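Local coordinates for DPS family dna-binding stress response protein (PDB 2C41), which acts as an antioxidant by binding and oxidising iron as a dodecameric, ferritin-like cage, and may bind DNA, at the interface of chains A and B and the interface of chains A and C. Sequence-based numbering; all coordinates share one arbitrary frame. Chains: chain A/B/C, DPS family dna-binding stress response protein.

Three patches illustrate how one subunit meets two neighbours in the twelve-subunit shell. Contact 1 and contact 3 belong to the same A/B interface, and the centres of their C-alpha atoms lie about 12 Å apart. They are joined by the C-terminal tail of chain B, which gives residues 154-156 to contact 3 and residue 157 to contact 1. Contact 2 lies on the two-fold A/C interface, with its C-alpha centre about 40 Å from that of contact 1 and about 31 Å from that of contact 3. Each subunit thus combines two-fold pairing with a different, tail-mediated association, and repeating such contacts probably helps close the cage.

Contact 1: the interface of chains A and B. Residues chain A 40, 156-157; chain B 39-40, 157.
A:Val157 and B:Val157, from the C-terminal tails of two subunits, meet through their methyl branches. In A:Val157, CB itself already lies 3.9 Å from B:Val157 CG1, and beyond it the two branches part to serve different neighbours. CG1, set anti to the carbonyl carbon (chi1 -64°), reaches the ring of B:Pro39, with CB at 3.6 Å and CG slightly farther away. CG2, placed between the backbone N and the carbonyl carbon, meets B:Val157 CG1 at 3.6 Å. The two valines cross obliquely, with B:Val157 CG1 against both CB and CG2 of A:Val157.

B:Val157 is in turn wedged between two residues of chain A. While its CG1 faces A:Val157, its CG2 points at the tip of A:Leu40, 3.7 Å from CG and close to both terminal methyls. Here the two side chains reach toward each other, tip to tip. A:Leu40 also uses its CD2 methyl to touch CD2 of B:Leu40 at 3.9 Å, the two leucines lying at about a right angle. At the far end of the patch the backbone O of A:Leu156 lies near B:Pro39 CG.

In the fold, the patch joins the loop residues just ahead of helix 41-68 to the C-terminal tails. Its unequal use of the same residues in the two chains fits a ring-like arrangement of subunits, probably around a three-fold axis of the shell.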
ATOM      1  N   LEU A  40       0.340 -32.924   8.176  1.00 13.73           N
ATOM      2  CA  LEU A  40      -0.395 -31.676   8.380  1.00 13.49           C
ATOM      3  C   LEU A  40       0.555 -30.512   8.662  1.00 13.40           C
ATOM      4  O   LEU A  40       0.114 -29.440   9.085  1.00 13.58           O
ATOM      5  CB  LEU A  40      -1.409 -31.818   9.533  1.00 13.54           C
ATOM      6  CG  LEU A  40      -2.266 -33.089   9.536  1.00 13.92           C
ATOM      7  CD1 LEU A  40      -3.129 -33.187  10.790  1.00 14.87           C
ATOM      8  CD2 LEU A  40      -3.132 -33.230   8.271  1.00 14.18           C
ATOM      9  N   LEU A 156     -12.627 -38.212   5.327  1.00 18.44           N
ATOM     10  CA  LEU A 156     -11.470 -38.073   4.446  1.00 18.69           C
ATOM     11  C   LEU A 156     -10.191 -38.647   5.060  1.00 18.94           C
ATOM     12  O   LEU A 156      -9.470 -39.398   4.397  1.00 19.06           O
ATOM     13  CB  LEU A 156     -11.234 -36.598   4.047  1.00 18.72           C
ATOM     14  CG  LEU A 156     -12.310 -35.794   3.303  1.00 18.73           C
ATOM     15  CD1 LEU A 156     -11.873 -34.326   3.222  1.00 19.63           C
ATOM     16  CD2 LEU A 156     -12.609 -36.354   1.898  1.00 19.48           C
ATOM     17  N   VAL A 157      -9.902 -38.276   6.305  1.00 19.02           N
ATOM     18  CA  VAL A 157      -8.693 -38.748   6.993  1.00 19.44           C
ATOM     19  C   VAL A 157      -8.970 -39.252   8.419  1.00 20.01           C
ATOM     20  O   VAL A 157      -8.052 -39.748   9.090  1.00 20.43           O
ATOM     21  CB  VAL A 157      -7.548 -37.674   7.031  1.00 18.85           C
ATOM     22  CG1 VAL A 157      -7.051 -37.331   5.636  1.00 18.71           C
ATOM     23  CG2 VAL A 157      -7.972 -36.419   7.797  1.00 19.38           C
TER
ATOM     24  N   PRO B  39      -6.617 -35.471   0.281  1.00 14.41           N
ATOM     25  CA  PRO B  39      -7.161 -34.606   1.329  1.00 14.48           C
ATOM     26  C   PRO B  39      -6.256 -33.458   1.769  1.00 14.20           C
ATOM     27  O   PRO B  39      -6.729 -32.555   2.457  1.00 14.61           O
ATOM     28  CB  PRO B  39      -7.357 -35.566   2.510  1.00 14.56           C
ATOM     29  CG  PRO B  39      -7.471 -36.896   1.909  1.00 14.99           C
ATOM     30  CD  PRO B  39      -6.540 -36.873   0.728  1.00 14.58           C
ATOM     31  N   LEU B  40      -4.979 -33.500   1.395  1.00 13.83           N
ATOM     32  CA  LEU B  40      -4.026 -32.444   1.751  1.00 13.48           C
ATOM     33  C   LEU B  40      -3.847 -31.458   0.599  1.00 13.26           C
ATOM     34  O   LEU B  40      -2.898 -30.672   0.593  1.00 13.40           O
ATOM     35  CB  LEU B  40      -2.662 -33.043   2.105  1.00 13.56           C
ATOM     36  CG  LEU B  40      -2.691 -34.231   3.077  1.00 14.38           C
ATOM     37  CD1 LEU B  40      -1.293 -34.770   3.295  1.00 15.19           C
ATOM     38  CD2 LEU B  40      -3.330 -33.826   4.404  1.00 14.76           C
ATOM     39  N   VAL B 157      -3.434 -38.049  12.103  1.00 18.91           N
ATOM     40  CA  VAL B 157      -3.606 -38.693  10.791  1.00 19.41           C
ATOM     41  C   VAL B 157      -2.492 -39.689  10.484  1.00 19.96           C
ATOM     42  O   VAL B 157      -2.504 -40.342   9.432  1.00 20.23           O
ATOM     43  CB  VAL B 157      -3.654 -37.661   9.625  1.00 18.91           C
ATOM     44  CG1 VAL B 157      -4.900 -36.778   9.712  1.00 18.69           C
ATOM     45  CG2 VAL B 157      -2.370 -36.818   9.582  1.00 19.39           C
TER

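Contact 2: the interface of chains A and C. Residues chain A 23, 75, 77, 80; chain C 24, 27-28, 88-89.
C:Leu27 and A:Tyr80 owe their meeting to similar first torsions: in each, CG sits beside the backbone N and points away from the carbonyl group (chi1 -67° and -73°). In C:Leu27 the CD1 branch carries the chain on in extended form (chi2 172°), and the other methyl, CD2, turns to within 4.2 Å of A:Tyr80 CE2, the two side chains crossing at a slant. The phenol ring is backed on one face by A:Val23, whose CG1 sits over the ring centre. In the ring plane, at the phenol end, a water lies 2.6 Å from A:Tyr80 OH. This water also lies 2.7 Å from A:Ala75 O and 2.8 Å from C:Leu27 O, so it links the phenol and a backbone carbonyl of chain A to a backbone carbonyl of chain C.

Beside it, A:Pro77 is pressed into chain C. Its CG lies 3.9 Å from C:Leu27 CB and 3.3 Å from the amide ND2 of C:Asn28, whose side chain crosses the proline at about a right angle. CB packs on C:Pro88 CB, and CD approaches C:Ser89 O.

The rigid proline and the water join the loop at A:Ala75, the 3-10 turn 77-79 and the start of helix 80-83 to helix 6-35 of chain C. Repeated by the two-fold, this helps build the dimer interface, where Dps proteins house their ferroxidase centres.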
ATOM      1  N   VAL A  23       2.608 -14.523  28.085  1.00 12.56           N
ATOM      2  CA  VAL A  23       4.001 -14.808  27.732  1.00 12.89           C
ATOM      3  C   VAL A  23       4.236 -16.321  27.620  1.00 13.06           C
ATOM      4  O   VAL A  23       4.780 -16.797  26.628  1.00 12.76           O
ATOM      5  CB  VAL A  23       4.997 -14.173  28.732  1.00 12.90           C
ATOM      6  CG1 VAL A  23       6.444 -14.614  28.423  1.00 13.12           C
ATOM      7  CG2 VAL A  23       4.877 -12.645  28.711  1.00 13.24           C
ATOM      8  N   ALA A  75       8.039  -8.025  34.784  1.00 16.06           N
ATOM      9  CA  ALA A  75       9.075  -7.536  33.859  1.00 16.30           C
ATOM     10  C   ALA A  75      10.384  -8.327  33.914  1.00 16.40           C
ATOM     11  O   ALA A  75      11.062  -8.489  32.895  1.00 16.30           O
ATOM     12  CB  ALA A  75       9.342  -6.045  34.096  1.00 16.47           C
ATOM     13  N   PRO A  77      12.479 -11.363  33.619  1.00 16.10           N
ATOM     14  CA  PRO A  77      12.197 -12.665  32.972  1.00 16.11           C
ATOM     15  C   PRO A  77      12.043 -13.860  33.917  1.00 16.22           C
ATOM     16  O   PRO A  77      11.227 -14.736  33.635  1.00 16.34           O
ATOM     17  CB  PRO A  77      13.388 -12.847  32.024  1.00 16.11           C
ATOM     18  CG  PRO A  77      13.733 -11.418  31.641  1.00 15.81           C
ATOM     19  CD  PRO A  77      13.605 -10.666  32.961  1.00 15.83           C
ATOM     20  N   TYR A  80       8.246 -14.617  35.269  1.00 16.00           N
ATOM     21  CA  TYR A  80       7.110 -15.095  34.469  1.00 16.09           C
ATOM     22  C   TYR A  80       6.585 -16.469  34.894  1.00 16.29           C
ATOM     23  O   TYR A  80       5.383 -16.640  35.085  1.00 16.21           O
ATOM     24  CB  TYR A  80       7.415 -15.048  32.960  1.00 15.58           C
ATOM     25  CG  TYR A  80       7.437 -13.634  32.381  1.00 14.65           C
ATOM     26  CD1 TYR A  80       6.284 -12.851  32.360  1.00 15.79           C
ATOM     27  CD2 TYR A  80       8.610 -13.089  31.853  1.00 15.34           C
ATOM     28  CE1 TYR A  80       6.288 -11.556  31.832  1.00 14.16           C
ATOM     29  CE2 TYR A  80       8.628 -11.791  31.316  1.00 13.83           C
ATOM     30  CZ  TYR A  80       7.457 -11.032  31.311  1.00 15.42           C
ATOM     31  OH  TYR A  80       7.436  -9.745  30.785  1.00 14.54           O
TER
ATOM     32  N   VAL C  24      15.564 -14.045  26.101  1.00 13.10           N
ATOM     33  CA  VAL C  24      15.811 -13.272  27.320  1.00 13.43           C
ATOM     34  C   VAL C  24      16.110 -11.792  27.009  1.00 13.55           C
ATOM     35  O   VAL C  24      15.603 -10.893  27.686  1.00 13.10           O
ATOM     36  CB  VAL C  24      16.944 -13.894  28.171  1.00 13.61           C
ATOM     37  CG1 VAL C  24      17.183 -13.062  29.422  1.00 14.02           C
ATOM     38  CG2 VAL C  24      16.598 -15.334  28.557  1.00 13.73           C
ATOM     39  N   LEU C  27      12.866 -10.096  26.195  1.00 13.09           N
ATOM     40  CA  LEU C  27      12.065  -9.853  27.394  1.00 13.15           C
ATOM     41  C   LEU C  27      12.643  -8.716  28.224  1.00 12.70           C
ATOM     42  O   LEU C  27      11.889  -7.904  28.777  1.00 12.59           O
ATOM     43  CB  LEU C  27      11.879 -11.134  28.213  1.00 13.07           C
ATOM     44  CG  LEU C  27      11.017 -12.206  27.508  1.00 14.01           C
ATOM     45  CD1 LEU C  27      11.033 -13.518  28.285  1.00 15.86           C
ATOM     46  CD2 LEU C  27       9.579 -11.734  27.250  1.00 15.61           C
ATOM     47  N   ASN C  28      13.971  -8.647  28.287  1.00 12.87           N
ATOM     48  CA  ASN C  28      14.654  -7.509  28.913  1.00 12.59           C
ATOM     49  C   ASN C  28      14.255  -6.192  28.259  1.00 12.57           C
ATOM     50  O   ASN C  28      13.943  -5.217  28.938  1.00 12.38           O
ATOM     51  CB  ASN C  28      16.174  -7.663  28.806  1.00 12.46           C
ATOM     52  CG  ASN C  28      16.753  -8.608  29.849  1.00 12.02           C
ATOM     53  OD1 ASN C  28      17.965  -8.881  29.852  1.00 15.52           O
ATOM     54  ND2 ASN C  28      15.913  -9.106  30.727  1.00 10.18           N
ATOM     55  N   PRO C  88      19.229 -12.185  32.790  1.00 16.67           N
ATOM     56  CA  PRO C  88      17.848 -11.721  32.825  1.00 16.74           C
ATOM     57  C   PRO C  88      17.762 -10.533  33.779  1.00 16.63           C
ATOM     58  O   PRO C  88      18.350 -10.568  34.865  1.00 16.42           O
ATOM     59  CB  PRO C  88      17.077 -12.922  33.382  1.00 16.84           C
ATOM     60  CG  PRO C  88      18.071 -13.703  34.138  1.00 17.24           C
ATOM     61  CD  PRO C  88      19.395 -13.489  33.462  1.00 16.75           C
ATOM     62  N   SER C  89      17.077  -9.478  33.358  1.00 16.29           N
ATOM     63  CA  SER C  89      16.992  -8.259  34.170  1.00 16.28           C
ATOM     64  C   SER C  89      16.257  -8.536  35.472  1.00 16.87           C
ATOM     65  O   SER C  89      15.247  -9.251  35.486  1.00 16.54           O
ATOM     66  CB  SER C  89      16.300  -7.128  33.393  1.00 15.54           C
ATOM     67  OG  SER C  89      16.444  -5.872  34.045  1.00 14.38           O
TER
HETATM   68  O   HOH W   1       9.906  -8.893  30.476  1.00 13.53           O

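Contact 3: the interface of chains A and B. Residues chain A 95-96, 99, 149-150; chain B 154-156.
The peptide carbonyl of B:Asp154 is met end-on by the start of helix 95-122: A:Lys96 N donates to its O at 3.1 Å, with 161° at the hydrogen and 175° at the oxygen. The planar carboxylate of the same residue is turned back to its own chain, and its OD1 is approached nearly in line with the C-O bond by B:Leu156 N at 2.7 Å, bracing the tail turn through B:Gly155. A:Phe149 touches the tail with its backbone O, which lies 3.7 Å from B:Leu156 CD2.

B:Leu156 inserts between the two helix ends. Its CG swings away from the carbonyl carbon (chi1 -60°), sending CD1 to A:Ile99 CD1 and A:Val95 CG1, each at 3.8 Å. CD2 meets A:Lys96 CB and A:Leu150 CD1, while farther along its extended chain A:Lys96 CD passes B:Gly155 O. A:Val95 CG2 packs on B:Asp154 CB at 3.7 Å. With an alanine at B:Leu156, the methyls of A:Val95, A:Ile99 and A:Leu150 would probably lose this partner and a gap would open between the helix ends.

By capping one helix and packing B:Leu156 against the C-terminal end of helix 126-149, the tail of chain B fastens to chain A and probably helps hold the twelve-subunit shell together.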
ATOM      1  N   VAL A  95       1.608 -34.191  18.091  1.00 15.25           N
ATOM      2  CA  VAL A  95       0.778 -33.055  17.667  1.00 15.34           C
ATOM      3  C   VAL A  95      -0.563 -33.052  18.397  1.00 15.25           C
ATOM      4  O   VAL A  95      -1.012 -31.996  18.857  1.00 14.85           O
ATOM      5  CB  VAL A  95       0.583 -32.997  16.130  1.00 15.62           C
ATOM      6  CG1 VAL A  95      -0.265 -31.792  15.762  1.00 16.22           C
ATOM      7  CG2 VAL A  95       1.943 -32.922  15.429  1.00 15.63           C
ATOM      8  N   LYS A  96      -1.199 -34.223  18.512  1.00 15.00           N
ATOM      9  CA  LYS A  96      -2.447 -34.339  19.273  1.00 15.10           C
ATOM     10  C   LYS A  96      -2.274 -33.804  20.700  1.00 15.01           C
ATOM     11  O   LYS A  96      -3.102 -33.037  21.185  1.00 14.85           O
ATOM     12  CB  LYS A  96      -2.937 -35.788  19.311  1.00 15.17           C
ATOM     13  CG  LYS A  96      -4.250 -35.980  20.059  1.00 16.39           C
ATOM     14  CD  LYS A  96      -4.760 -37.398  19.905  1.00 19.99           C
ATOM     15  CE  LYS A  96      -6.039 -37.601  20.712  1.00 22.42           C
ATOM     16  NZ  LYS A  96      -6.501 -39.008  20.643  1.00 25.06           N
ATOM     17  N   ILE A  99      -2.024 -29.967  20.834  1.00 14.02           N
ATOM     18  CA  ILE A  99      -3.348 -29.385  20.671  1.00 14.05           C
ATOM     19  C   ILE A  99      -4.186 -29.512  21.954  1.00 14.44           C
ATOM     20  O   ILE A  99      -4.819 -28.541  22.383  1.00 14.10           O
ATOM     21  CB  ILE A  99      -4.061 -29.976  19.430  1.00 14.07           C
ATOM     22  CG1 ILE A  99      -3.339 -29.510  18.143  1.00 13.24           C
ATOM     23  CG2 ILE A  99      -5.541 -29.574  19.418  1.00 14.36           C
ATOM     24  CD1 ILE A  99      -3.777 -30.215  16.863  1.00 13.50           C
ATOM     25  N   PHE A 149      -9.638 -29.691  15.330  1.00 14.63           N
ATOM     26  CA  PHE A 149      -8.575 -30.615  14.911  1.00 15.03           C
ATOM     27  C   PHE A 149      -8.658 -31.984  15.590  1.00 15.46           C
ATOM     28  O   PHE A 149      -8.136 -32.967  15.070  1.00 15.52           O
ATOM     29  CB  PHE A 149      -7.199 -30.002  15.157  1.00 14.95           C
ATOM     30  CG  PHE A 149      -6.757 -29.062  14.074  1.00 15.76           C
ATOM     31  CD1 PHE A 149      -7.122 -27.724  14.108  1.00 15.70           C
ATOM     32  CD2 PHE A 149      -5.994 -29.523  13.009  1.00 15.51           C
ATOM     33  CE1 PHE A 149      -6.710 -26.854  13.111  1.00 16.13           C
ATOM     34  CE2 PHE A 149      -5.582 -28.663  12.004  1.00 16.03           C
ATOM     35  CZ  PHE A 149      -5.935 -27.335  12.048  1.00 15.53           C
ATOM     36  N   LEU A 150      -9.313 -32.022  16.748  1.00 15.70           N
ATOM     37  CA  LEU A 150      -9.464 -33.241  17.546  1.00 16.72           C
ATOM     38  C   LEU A 150     -10.720 -34.045  17.198  1.00 16.97           C
ATOM     39  O   LEU A 150     -10.889 -35.174  17.680  1.00 17.02           O
ATOM     40  CB  LEU A 150      -9.474 -32.880  19.034  1.00 16.57           C
ATOM     41  CG  LEU A 150      -8.190 -32.951  19.869  1.00 18.67           C
ATOM     42  CD1 LEU A 150      -6.898 -32.822  19.095  1.00 16.81           C
ATOM     43  CD2 LEU A 150      -8.265 -31.968  21.030  1.00 18.13           C
TER
ATOM     44  N   ASP B 154       1.962 -38.463  14.464  1.00 17.91           N
ATOM     45  CA  ASP B 154       1.435 -37.177  14.935  1.00 17.94           C
ATOM     46  C   ASP B 154       0.200 -37.313  15.843  1.00 18.01           C
ATOM     47  O   ASP B 154      -0.138 -36.383  16.581  1.00 17.54           O
ATOM     48  CB  ASP B 154       1.218 -36.190  13.770  1.00 17.88           C
ATOM     49  CG  ASP B 154       0.180 -36.664  12.765  1.00 17.74           C
ATOM     50  OD1 ASP B 154      -0.872 -37.195  13.170  1.00 18.23           O
ATOM     51  OD2 ASP B 154       0.411 -36.484  11.556  1.00 19.27           O
ATOM     52  N   GLY B 155      -0.454 -38.474  15.784  1.00 17.92           N
ATOM     53  CA  GLY B 155      -1.605 -38.772  16.633  1.00 18.29           C
ATOM     54  C   GLY B 155      -2.944 -38.314  16.078  1.00 18.66           C
ATOM     55  O   GLY B 155      -3.989 -38.552  16.686  1.00 18.66           O
ATOM     56  N   LEU B 156      -2.917 -37.666  14.915  1.00 18.56           N
ATOM     57  CA  LEU B 156      -4.136 -37.181  14.276  1.00 18.66           C
ATOM     58  C   LEU B 156      -4.439 -37.924  12.971  1.00 18.93           C
ATOM     59  O   LEU B 156      -5.566 -38.365  12.755  1.00 18.85           O
ATOM     60  CB  LEU B 156      -4.056 -35.670  14.023  1.00 18.79           C
ATOM     61  CG  LEU B 156      -3.865 -34.718  15.217  1.00 18.81           C
ATOM     62  CD1 LEU B 156      -3.621 -33.290  14.719  1.00 19.76           C
ATOM     63  CD2 LEU B 156      -5.050 -34.734  16.190  1.00 19.18           C
TER